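Local coordinates for protein beta-n-acetylhexosaminidase (Streptococcus pneumoniae, PDB 4AZC) that probably hydrolyses terminal N-acetylhexosamine residues from glycans, as a family 20 glycoside hydrolase with a TIM-barrel catalytic domain, at residues B[17-22]-B[327-332]; B[281-286]-B[335-340]; B[387-392]-B[410-415]. All blocks are in the same frame, centred on the assembly; numbering follows the deposited sequence.

Interaction 1 of 3, residues B[17-22]-B[327-332]. With NGW ((2S,3aR,5R,6S,7R,7aR)-5-(hydroxymethyl)-2-methyl-2,3a,5,6,7,7a-hexahydro-1H-pyrano[3,2-d][1,3]thiazole-6,7-diol), chain K.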
loop_
_atom_site.group_PDB
_atom_site.type_symbol
_atom_site.label_atom_id
_atom_site.label_comp_id
_atom_site.label_asym_id
_atom_site.label_seq_id
_atom_site.Cartn_x
_atom_site.Cartn_y
_atom_site.Cartn_z
ATOM N N ALA B 17 5.493 -5.396 -4.412
ATOM C CA ALA B 17 6.445 -6.428 -4.012
ATOM C C ALA B 17 5.752 -7.778 -3.819
ATOM O O ALA B 17 6.230 -8.635 -3.083
ATOM C CB ALA B 17 7.195 -6.016 -2.750
ATOM N N GLY B 18 4.603 -7.940 -4.462
ATOM C CA GLY B 18 3.919 -9.228 -4.531
ATOM C C GLY B 18 4.288 -9.922 -5.830
ATOM O O GLY B 18 4.652 -11.100 -5.830
ATOM N N ARG B 19 4.205 -9.188 -6.942
ATOM C CA ARG B 19 4.608 -9.738 -8.242
ATOM C C ARG B 19 6.119 -9.941 -8.339
ATOM O O ARG B 19 6.584 -10.938 -8.903
ATOM C CB ARG B 19 4.138 -8.849 -9.384
ATOM C CG ARG B 19 2.636 -8.902 -9.675
ATOM C CD ARG B 19 2.376 -8.234 -11.015
ATOM N NE ARG B 19 0.981 -8.241 -11.439
ATOM C CZ ARG B 19 0.125 -7.247 -11.250
ATOM N NH1 ARG B 19 0.504 -6.148 -10.604
ATOM N NH2 ARG B 19 -1.117 -7.349 -11.719
ATOM N N LYS B 20 6.872 -9.013 -7.761
ATOM C CA LYS B 20 8.322 -8.952 -7.928
ATOM C C LYS B 20 8.983 -8.865 -6.567
ATOM O O LYS B 20 8.475 -8.187 -5.675
ATOM C CB LYS B 20 8.690 -7.722 -8.772
ATOM C CG LYS B 20 10.187 -7.551 -9.061
ATOM C CD LYS B 20 10.421 -6.480 -10.114
ATOM C CE LYS B 20 11.911 -6.238 -10.347
ATOM N NZ LYS B 20 12.641 -7.448 -10.860
ATOM N N TYR B 21 10.106 -9.560 -6.394
ATOM C CA TYR B 21 10.832 -9.497 -5.119
ATOM C C TYR B 21 11.575 -8.175 -4.930
ATOM O O TYR B 21 12.215 -7.678 -5.866
ATOM C CB TYR B 21 11.796 -10.684 -4.976
ATOM C CG TYR B 21 12.542 -10.710 -3.659
ATOM C CD1 TYR B 21 11.972 -11.285 -2.521
ATOM C CD2 TYR B 21 13.831 -10.174 -3.558
ATOM C CE1 TYR B 21 12.661 -11.315 -1.316
ATOM C CE2 TYR B 21 14.523 -10.192 -2.356
ATOM C CZ TYR B 21 13.938 -10.761 -1.242
ATOM O OH TYR B 21 14.636 -10.769 -0.055
ATOM N N PHE B 22 11.490 -7.623 -3.716
ATOM C CA PHE B 22 12.282 -6.456 -3.298
ATOM C C PHE B 22 13.026 -6.814 -2.008
ATOM O O PHE B 22 12.437 -7.412 -1.100
ATOM C CB PHE B 22 11.382 -5.239 -3.028
ATOM C CG PHE B 22 10.920 -4.506 -4.268
ATOM C CD1 PHE B 22 9.852 -4.979 -5.022
ATOM C CD2 PHE B 22 11.537 -3.320 -4.661
ATOM C CE1 PHE B 22 9.415 -4.293 -6.156
ATOM C CE2 PHE B 22 11.109 -2.622 -5.786
ATOM C CZ PHE B 22 10.039 -3.117 -6.540
ATOM N N SER B 327 1.516 4.863 -7.460
ATOM C CA SER B 327 1.687 3.422 -7.472
ATOM C C SER B 327 2.675 2.923 -8.524
ATOM O O SER B 327 2.568 3.254 -9.712
ATOM C CB SER B 327 0.333 2.719 -7.658
ATOM O OG SER B 327 -0.633 3.157 -6.703
ATOM N N ILE B 328 3.618 2.112 -8.056
ATOM C CA ILE B 328 4.578 1.418 -8.896
ATOM C C ILE B 328 4.126 -0.038 -9.043
ATOM O O ILE B 328 3.863 -0.718 -8.051
ATOM C CB ILE B 328 6.005 1.482 -8.282
ATOM C CG1 ILE B 328 6.369 2.914 -7.826
ATOM C CG2 ILE B 328 7.034 0.886 -9.240
ATOM C CD1 ILE B 328 6.381 3.979 -8.927
ATOM N N TRP B 329 4.020 -0.509 -10.281
ATOM C CA TRP B 329 3.496 -1.854 -10.535
ATOM C C TRP B 329 4.496 -2.709 -11.295
ATOM O O TRP B 329 5.309 -2.198 -12.077
ATOM C CB TRP B 329 2.189 -1.785 -11.317
ATOM C CG TRP B 329 1.080 -1.073 -10.606
ATOM C CD1 TRP B 329 0.639 0.199 -10.846
ATOM C CD2 TRP B 329 0.253 -1.594 -9.552
ATOM N NE1 TRP B 329 -0.413 0.498 -10.013
ATOM C CE2 TRP B 329 -0.665 -0.578 -9.203
ATOM C CE3 TRP B 329 0.207 -2.812 -8.864
ATOM C CZ2 TRP B 329 -1.630 -0.746 -8.199
ATOM C CZ3 TRP B 329 -0.761 -2.983 -7.864
ATOM C CH2 TRP B 329 -1.661 -1.949 -7.540
ATOM N N ALA B 330 4.435 -4.015 -11.069
ATOM C CA ALA B 330 5.405 -4.925 -11.664
ATOM C C ALA B 330 4.754 -5.986 -12.557
ATOM O O ALA B 330 5.100 -7.173 -12.475
ATOM C CB ALA B 330 6.259 -5.562 -10.567
ATOM N N ASP B 331 3.838 -5.547 -13.424
ATOM C CA ASP B 331 3.053 -6.450 -14.306
ATOM C C ASP B 331 3.920 -7.518 -14.985
ATOM O O ASP B 331 3.524 -8.685 -15.089
ATOM C CB ASP B 331 2.257 -5.658 -15.353
ATOM C CG ASP B 331 1.190 -4.752 -14.735
ATOM O OD1 ASP B 331 1.358 -4.281 -13.586
ATOM O OD2 ASP B 331 0.172 -4.493 -15.409
ATOM N N ARG B 332 5.095 -7.081 -15.437
ATOM C CA ARG B 332 6.136 -7.961 -15.938
ATOM C C ARG B 332 7.241 -7.980 -14.872
ATOM O O ARG B 332 8.123 -7.125 -14.868
ATOM C CB ARG B 332 6.658 -7.432 -17.282
ATOM C CG ARG B 332 5.615 -7.444 -18.407
ATOM C CD ARG B 332 6.039 -6.587 -19.597
ATOM N NE ARG B 332 5.593 -5.196 -19.481
ATOM C CZ ARG B 332 6.361 -4.184 -19.085
ATOM N NH1 ARG B 332 7.631 -4.381 -18.759
ATOM N NH2 ARG B 332 5.857 -2.966 -19.019
HETATM O O4 NGW K . -0.548 -3.888 -11.903
HETATM C C4 NGW K . -1.879 -3.541 -12.252
HETATM C C3 NGW K . -2.809 -3.845 -11.084
HETATM C C5 NGW K . -1.935 -2.045 -12.573
HETATM O O3 NGW K . -2.714 -5.232 -10.745
HETATM C C2 NGW K . -4.262 -3.451 -11.452
HETATM N N2 NGW K . -5.147 -3.451 -10.261
HETATM C C1 NGW K . -4.341 -2.013 -12.027
HETATM C C7 NGW K . -4.753 -2.353 -9.359
HETATM C C8 NGW K . -5.941 -1.979 -8.475
HETATM S S1 NGW K . -4.282 -1.000 -10.494
HETATM O O5 NGW K . -3.275 -1.727 -12.999
HETATM C C6 NGW K . -0.962 -1.666 -13.710
HETATM O O6 NGW K . -1.258 -2.434 -14.884
#
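Arg19 and Ala330 mark the closest approach of the two backbones, their CA atoms 6.0 Å apart. Residues 17-22 form the loop leaving strand 10-16, while 327-332 covers the end of the neighbouring parallel strand 321-329 and the turn beyond it. No hydrogen bond joins the segments directly. The aliphatic part of Arg19 runs past the backbone of Ala330, its CD lying 3.3 Å from Ala330 O. Beside it, Lys20 CB meets Ala330 CB at 3.7 Å. Because the Arg19 chain is extended from CG to NE, its guanidinium arrives beside the bound ligand NGW. There NH2 makes the straighter bond, 2.8 Å to NGW O3 at 160°, whereas the bond of NH1 to NGW O4 is weak, bent to 124°. Asp331 OD1 sits over one guanidinium face, 3.6 Å from Arg19 NH1, a long salt bridge that acts through charge alone, with no N-H aimed at the oxygen. The Asp331 carboxylate is taken up by the ligand's hydroxyls: NGW O4 donates to Asp331 OD1 and NGW O6 to Asp331 OD2, each at 2.6 Å. The indole of Trp329 presents a face to NGW C5 and O4, and its CE3 touches the guanidinium edge 3.8 Å from Arg19 NH1. Asp16 and Asp49 form further salt bridges with Arg19, a second shell that would hold the guanidinium in place. An arginine and a carboxylate reading the sugar hydroxyls beside a tryptophan platform, at and just beyond the C-terminal ends of barrel strands, characterise the sugar-binding pocket of family 20 hexosaminidases.

Interaction 2 of 3, residues B[281-286]-B[335-340]. With NGW ((2S,3aR,5R,6S,7R,7aR)-5-(hydroxymethyl)-2-methyl-2,3a,5,6,7,7a-hexahydro-1H-pyrano[3,2-d][1,3]thiazole-6,7-diol), chain K.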
loop_
_atom_site.group_PDB
_atom_site.type_symbol
_atom_site.label_atom_id
_atom_site.label_comp_id
_atom_site.label_asym_id
_atom_site.label_seq_id
_atom_site.Cartn_x
_atom_site.Cartn_y
_atom_site.Cartn_z
ATOM N N TYR B 281 3.198 3.874 -12.737
ATOM C CA TYR B 281 4.347 3.444 -13.511
ATOM C C TYR B 281 4.526 1.936 -13.361
ATOM O O TYR B 281 4.611 1.420 -12.248
ATOM C CB TYR B 281 5.619 4.191 -13.106
ATOM C CG TYR B 281 6.853 3.639 -13.790
ATOM C CD1 TYR B 281 6.901 3.507 -15.184
ATOM C CD2 TYR B 281 7.969 3.240 -13.047
ATOM C CE1 TYR B 281 8.018 2.988 -15.823
ATOM C CE2 TYR B 281 9.105 2.716 -13.680
ATOM C CZ TYR B 281 9.116 2.598 -15.064
ATOM O OH TYR B 281 10.224 2.099 -15.696
ATOM N N ILE B 282 4.564 1.251 -14.501
ATOM C CA ILE B 282 4.738 -0.195 -14.572
ATOM C C ILE B 282 6.184 -0.417 -14.979
ATOM O O ILE B 282 6.619 0.075 -16.025
ATOM C CB ILE B 282 3.790 -0.840 -15.631
ATOM C CG1 ILE B 282 2.341 -0.856 -15.142
ATOM C CG2 ILE B 282 4.232 -2.278 -15.992
ATOM C CD1 ILE B 282 1.523 0.343 -15.564
ATOM N N LEU B 283 6.929 -1.146 -14.155
ATOM C CA LEU B 283 8.352 -1.348 -14.413
ATOM C C LEU B 283 8.615 -1.760 -15.862
ATOM O O LEU B 283 8.014 -2.710 -16.362
ATOM C CB LEU B 283 8.957 -2.360 -13.431
ATOM C CG LEU B 283 8.807 -2.096 -11.929
ATOM C CD1 LEU B 283 9.579 -3.138 -11.138
ATOM C CD2 LEU B 283 9.240 -0.683 -11.543
ATOM N N GLY B 284 9.493 -1.011 -16.530
ATOM C CA GLY B 284 9.923 -1.313 -17.900
ATOM C C GLY B 284 8.964 -0.917 -19.007
ATOM O O GLY B 284 9.244 -1.164 -20.179
ATOM N N GLN B 285 7.832 -0.311 -18.652
ATOM C CA GLN B 285 6.869 0.153 -19.653
ATOM C C GLN B 285 7.456 1.326 -20.422
ATOM O O GLN B 285 7.966 2.277 -19.829
ATOM C CB GLN B 285 5.545 0.579 -19.009
ATOM C CG GLN B 285 4.412 0.849 -20.008
ATOM C CD GLN B 285 3.564 -0.382 -20.284
ATOM O OE1 GLN B 285 3.767 -1.432 -19.681
ATOM N NE2 GLN B 285 2.602 -0.254 -21.191
ATOM N N LYS B 286 7.364 1.252 -21.743
ATOM C CA LYS B 286 8.001 2.226 -22.606
ATOM C C LYS B 286 6.952 3.038 -23.365
ATOM O O LYS B 286 5.809 2.586 -23.498
ATOM C CB LYS B 286 9.006 1.525 -23.537
ATOM C CG LYS B 286 10.194 0.886 -22.789
ATOM C CD LYS B 286 10.751 1.833 -21.702
ATOM C CE LYS B 286 12.211 1.545 -21.334
ATOM N NZ LYS B 286 12.414 0.683 -20.144
ATOM N N ALA B 335 11.103 -7.376 -15.503
ATOM C CA ALA B 335 11.613 -6.029 -15.816
ATOM C C ALA B 335 12.568 -5.533 -14.721
ATOM O O ALA B 335 12.430 -5.915 -13.555
ATOM C CB ALA B 335 10.465 -5.053 -16.011
ATOM N N GLU B 336 13.550 -4.713 -15.093
ATOM C CA GLU B 336 14.526 -4.232 -14.115
ATOM C C GLU B 336 13.910 -3.163 -13.225
ATOM O O GLU B 336 13.348 -2.182 -13.720
ATOM C CB GLU B 336 15.786 -3.671 -14.789
ATOM C CG GLU B 336 16.957 -3.404 -13.804
ATOM C CD GLU B 336 18.189 -2.791 -14.471
ATOM O OE1 GLU B 336 18.279 -2.800 -15.720
ATOM O OE2 GLU B 336 19.069 -2.292 -13.739
ATOM N N TYR B 337 14.008 -3.360 -11.913
ATOM C CA TYR B 337 13.678 -2.287 -10.989
ATOM C C TYR B 337 14.863 -1.337 -10.949
ATOM O O TYR B 337 15.957 -1.710 -10.509
ATOM C CB TYR B 337 13.326 -2.799 -9.585
ATOM C CG TYR B 337 13.323 -1.700 -8.551
ATOM C CD1 TYR B 337 12.384 -0.666 -8.605
ATOM C CD2 TYR B 337 14.266 -1.685 -7.515
ATOM C CE1 TYR B 337 12.386 0.360 -7.652
ATOM C CE2 TYR B 337 14.272 -0.663 -6.558
ATOM C CZ TYR B 337 13.332 0.352 -6.634
ATOM O OH TYR B 337 13.342 1.365 -5.694
ATOM N N LYS B 338 14.630 -0.123 -11.444
ATOM C CA LYS B 338 15.627 0.940 -11.431
ATOM C C LYS B 338 15.198 2.022 -10.445
ATOM O O LYS B 338 14.357 2.861 -10.758
ATOM C CB LYS B 338 15.809 1.546 -12.827
ATOM C CG LYS B 338 16.309 0.590 -13.909
ATOM C CD LYS B 338 16.350 1.326 -15.244
ATOM C CE LYS B 338 16.882 0.459 -16.370
ATOM N NZ LYS B 338 16.159 0.746 -17.634
ATOM N N GLU B 339 15.800 2.001 -9.260
ATOM C CA GLU B 339 15.428 2.890 -8.171
ATOM C C GLU B 339 15.356 4.366 -8.569
ATOM O O GLU B 339 14.479 5.098 -8.095
ATOM C CB GLU B 339 16.387 2.688 -7.007
ATOM C CG GLU B 339 16.123 3.582 -5.833
ATOM C CD GLU B 339 17.246 3.517 -4.841
ATOM O OE1 GLU B 339 17.219 2.612 -3.977
ATOM O OE2 GLU B 339 18.165 4.357 -4.955
ATOM N N GLU B 340 16.266 4.795 -9.444
ATOM C CA GLU B 340 16.313 6.194 -9.868
ATOM C C GLU B 340 15.043 6.643 -10.624
ATOM O O GLU B 340 14.615 7.797 -10.513
ATOM C CB GLU B 340 17.608 6.503 -10.650
ATOM C CG GLU B 340 17.768 5.804 -12.011
ATOM C CD GLU B 340 18.292 4.372 -11.935
ATOM O OE1 GLU B 340 18.472 3.818 -10.823
ATOM O OE2 GLU B 340 18.525 3.795 -13.016
HETATM O O4 NGW K . -0.548 -3.888 -11.903
HETATM C C4 NGW K . -1.879 -3.541 -12.252
HETATM C C3 NGW K . -2.809 -3.845 -11.084
HETATM C C5 NGW K . -1.935 -2.045 -12.573
HETATM O O3 NGW K . -2.714 -5.232 -10.745
HETATM C C2 NGW K . -4.262 -3.451 -11.452
HETATM N N2 NGW K . -5.147 -3.451 -10.261
HETATM C C1 NGW K . -4.341 -2.013 -12.027
HETATM C C7 NGW K . -4.753 -2.353 -9.359
HETATM C C8 NGW K . -5.941 -1.979 -8.475
HETATM S S1 NGW K . -4.282 -1.000 -10.494
HETATM O O5 NGW K . -3.275 -1.727 -12.999
HETATM C C6 NGW K . -0.962 -1.666 -13.710
HETATM O O6 NGW K . -1.258 -2.434 -14.884
HETATM O O HOH W 1 13.422 1.176 -17.401
#
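Leu283 and Ala335 form the tight centre of this contact, where a turn following strand 281-282 meets the loop that leads into helix 339-351. The Ala335 methyl presses on the turn's backbone, with CB 3.4 Å from Leu283 O, and it also meets Leu283 CB at 4.0 Å. Backbones come nearest at Gly284 and Ala335, whose CA atoms are 5.4 Å apart. Gly284 has positive phi (79°) within a type II beta turn from Ile282 to Gln285, closed by Gln285 N donating to Ile282 O; with no side chain there, the Ala335 methyl can lie close to the turn backbone. With CG set beside its backbone N and opposite the carbonyl carbon (chi1 -55°), Leu283 carries its CD1 to Tyr337 CB at 4.1 Å, while CD2 lies at the edge of the phenol ring. Helix residue Ile342 touches both side chains, and Phe22 adds an edge-to-face ring contact to Tyr337. Within the same segment as the turn, Tyr281 OH accepts a weak bond from Gly284 N.

The outer side is looser and wet. Lys286 and Lys338 bring their ammonium groups to 4.5 Å, NZ to NZ, without direct bonding. A water between them accepts from both, 3.0 Å from Lys286 NZ and 2.8 Å from Lys338 NZ. On another flank of the turn, Ile282 packs CG1 against NGW C6 at 3.7 Å, so the same short segment borders the ligand pocket. With no hydrogen bond passing directly between the segments, cohesion rests on apolar contacts and a well-fitted turn, while the shared water probably eases the repulsion between two like charges on the solvent side.

Interaction 3 of 3, residues B[387-392]-B[410-415]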
loop_
_atom_site.group_PDB
_atom_site.type_symbol
_atom_site.label_atom_id
_atom_site.label_comp_id
_atom_site.label_asym_id
_atom_site.label_seq_id
_atom_site.Cartn_x
_atom_site.Cartn_y
_atom_site.Cartn_z
ATOM N N ASP B 387 18.551 24.540 24.850
ATOM C CA ASP B 387 17.106 24.468 25.092
ATOM C C ASP B 387 16.331 25.407 24.170
ATOM O O ASP B 387 15.270 25.042 23.662
ATOM C CB ASP B 387 16.777 24.795 26.554
ATOM C CG ASP B 387 17.244 23.716 27.524
ATOM O OD1 ASP B 387 18.010 22.807 27.116
ATOM O OD2 ASP B 387 16.848 23.779 28.709
ATOM N N ALA B 388 16.874 26.607 23.957
ATOM C CA ALA B 388 16.260 27.607 23.078
ATOM C C ALA B 388 16.174 27.092 21.642
ATOM O O ALA B 388 15.115 27.176 21.015
ATOM C CB ALA B 388 17.025 28.938 23.139
ATOM N N ALA B 389 17.285 26.550 21.141
ATOM C CA ALA B 389 17.338 25.993 19.793
ATOM C C ALA B 389 16.366 24.827 19.647
ATOM O O ALA B 389 15.683 24.711 18.626
ATOM C CB ALA B 389 18.757 25.561 19.440
ATOM N N LYS B 390 16.287 23.985 20.675
ATOM C CA LYS B 390 15.376 22.846 20.654
ATOM C C LYS B 390 13.930 23.342 20.682
ATOM O O LYS B 390 13.071 22.821 19.965
ATOM C CB LYS B 390 15.673 21.864 21.799
ATOM C CG LYS B 390 14.779 20.612 21.789
ATOM C CD LYS B 390 15.319 19.466 22.661
ATOM C CE LYS B 390 14.361 18.275 22.634
ATOM N NZ LYS B 390 14.656 17.267 23.703
ATOM N N THR B 391 13.688 24.381 21.479
ATOM C CA THR B 391 12.373 25.010 21.578
ATOM C C THR B 391 11.920 25.606 20.246
ATOM O O THR B 391 10.752 25.518 19.899
ATOM C CB THR B 391 12.364 26.066 22.708
ATOM O OG1 THR B 391 12.553 25.394 23.955
ATOM C CG2 THR B 391 11.062 26.840 22.761
ATOM N N ALA B 392 12.853 26.177 19.490
ATOM C CA ALA B 392 12.522 26.844 18.223
ATOM C C ALA B 392 12.242 25.871 17.077
ATOM O O ALA B 392 11.843 26.294 15.987
ATOM C CB ALA B 392 13.629 27.845 17.834
ATOM N N ALA B 410 20.433 24.322 11.730
ATOM C CA ALA B 410 21.763 24.932 11.880
ATOM C C ALA B 410 21.932 25.612 13.250
ATOM O O ALA B 410 22.991 25.489 13.873
ATOM C CB ALA B 410 22.038 25.929 10.755
ATOM N N ASN B 411 20.892 26.321 13.702
ATOM C CA ASN B 411 20.877 26.920 15.043
ATOM C C ASN B 411 21.023 25.848 16.113
ATOM O O ASN B 411 21.724 26.049 17.106
ATOM C CB ASN B 411 19.600 27.742 15.296
ATOM C CG ASN B 411 19.485 28.984 14.401
ATOM O OD1 ASN B 411 18.442 29.644 14.375
ATOM N ND2 ASN B 411 20.552 29.315 13.685
ATOM N N LEU B 412 20.375 24.705 15.908
ATOM C CA LEU B 412 20.542 23.579 16.827
ATOM C C LEU B 412 21.970 23.025 16.810
ATOM O O LEU B 412 22.506 22.677 17.865
ATOM C CB LEU B 412 19.536 22.460 16.540
ATOM C CG LEU B 412 19.619 21.200 17.411
ATOM C CD1 LEU B 412 19.260 21.509 18.863
ATOM C CD2 LEU B 412 18.725 20.093 16.862
ATOM N N LYS B 413 22.572 22.940 15.619
ATOM C CA LYS B 413 23.953 22.463 15.481
ATOM C C LYS B 413 24.921 23.430 16.153
ATOM O O LYS B 413 25.824 23.003 16.876
ATOM C CB LYS B 413 24.343 22.250 14.012
ATOM C CG LYS B 413 25.710 21.604 13.814
ATOM C CD LYS B 413 26.060 21.463 12.343
ATOM C CE LYS B 413 27.522 21.080 12.165
ATOM N NZ LYS B 413 27.888 19.878 12.966
ATOM N N ALA B 414 24.723 24.726 15.915
ATOM C CA ALA B 414 25.555 25.760 16.525
ATOM C C ALA B 414 25.457 25.716 18.052
ATOM O O ALA B 414 26.474 25.791 18.741
ATOM C CB ALA B 414 25.180 27.142 15.990
ATOM N N ALA B 415 24.237 25.578 18.573
ATOM C CA ALA B 415 24.025 25.506 20.018
ATOM C C ALA B 415 24.672 24.264 20.627
ATOM O O ALA B 415 25.012 24.248 21.813
ATOM C CB ALA B 415 22.544 25.544 20.343
#
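Ala389 fits its methyl against the backbone of the facing helix, CB 3.7 Å from Leu412 CA and 3.8 Å from Asn411 O. Such a small side chain lets the helices lie close: the axes of 387-391 and 410-415 approach to 8.6 Å and run nearly antiparallel at 164°. One turn along, Ala415 adds a second methyl, its CB 3.9 Å from Ala389 CB. Leu412 takes a different route. Its CG stands opposite the backbone N (chi1 179°), and chi2 of 66° then turns CD1 back to the Ala389 methyl at 4.1 Å. The same isobutyl group packs on Leu364 and Leu368, so one side chain touches both helix 380-391 and helix 362-368. Lys390 extends throughout, its ammonium end leading away from the partner helix. On the far side, Thr391 folds its hydroxyl back to donate to Asp387 O at 2.8 Å; its backbone N reaches that oxygen from the opposite face of the carbonyl plane. Two successive helices packed closely and antiparallel through alanine methyls make an alpha-alpha hairpin, here at the C-terminal end of the chain, well away from the barrel, with Leu412 also reaching helix 362-368.

Interactions 1 and 2 belong to one neighbourhood of the barrel, their centres 10 Å apart and their strands 321-329 and 281-282 adjacent in the sheet. They touch directly, Arg332 NH2 reaching Gln285 OE1 at 2.7 Å, and both border the bound ligand. Interaction 1 is buried and dominated by charge and sugar hydrogen bonds; interaction 2 is partly buried, apolar at its centre and hydrated on its outer side. Interaction 3 stands apart, its centre about 43 Å from that of interaction 1 and about 42 Å from that of interaction 2. It joins helices near the C-terminus through methyl contacts, with many exposed residues around a small apolar centre.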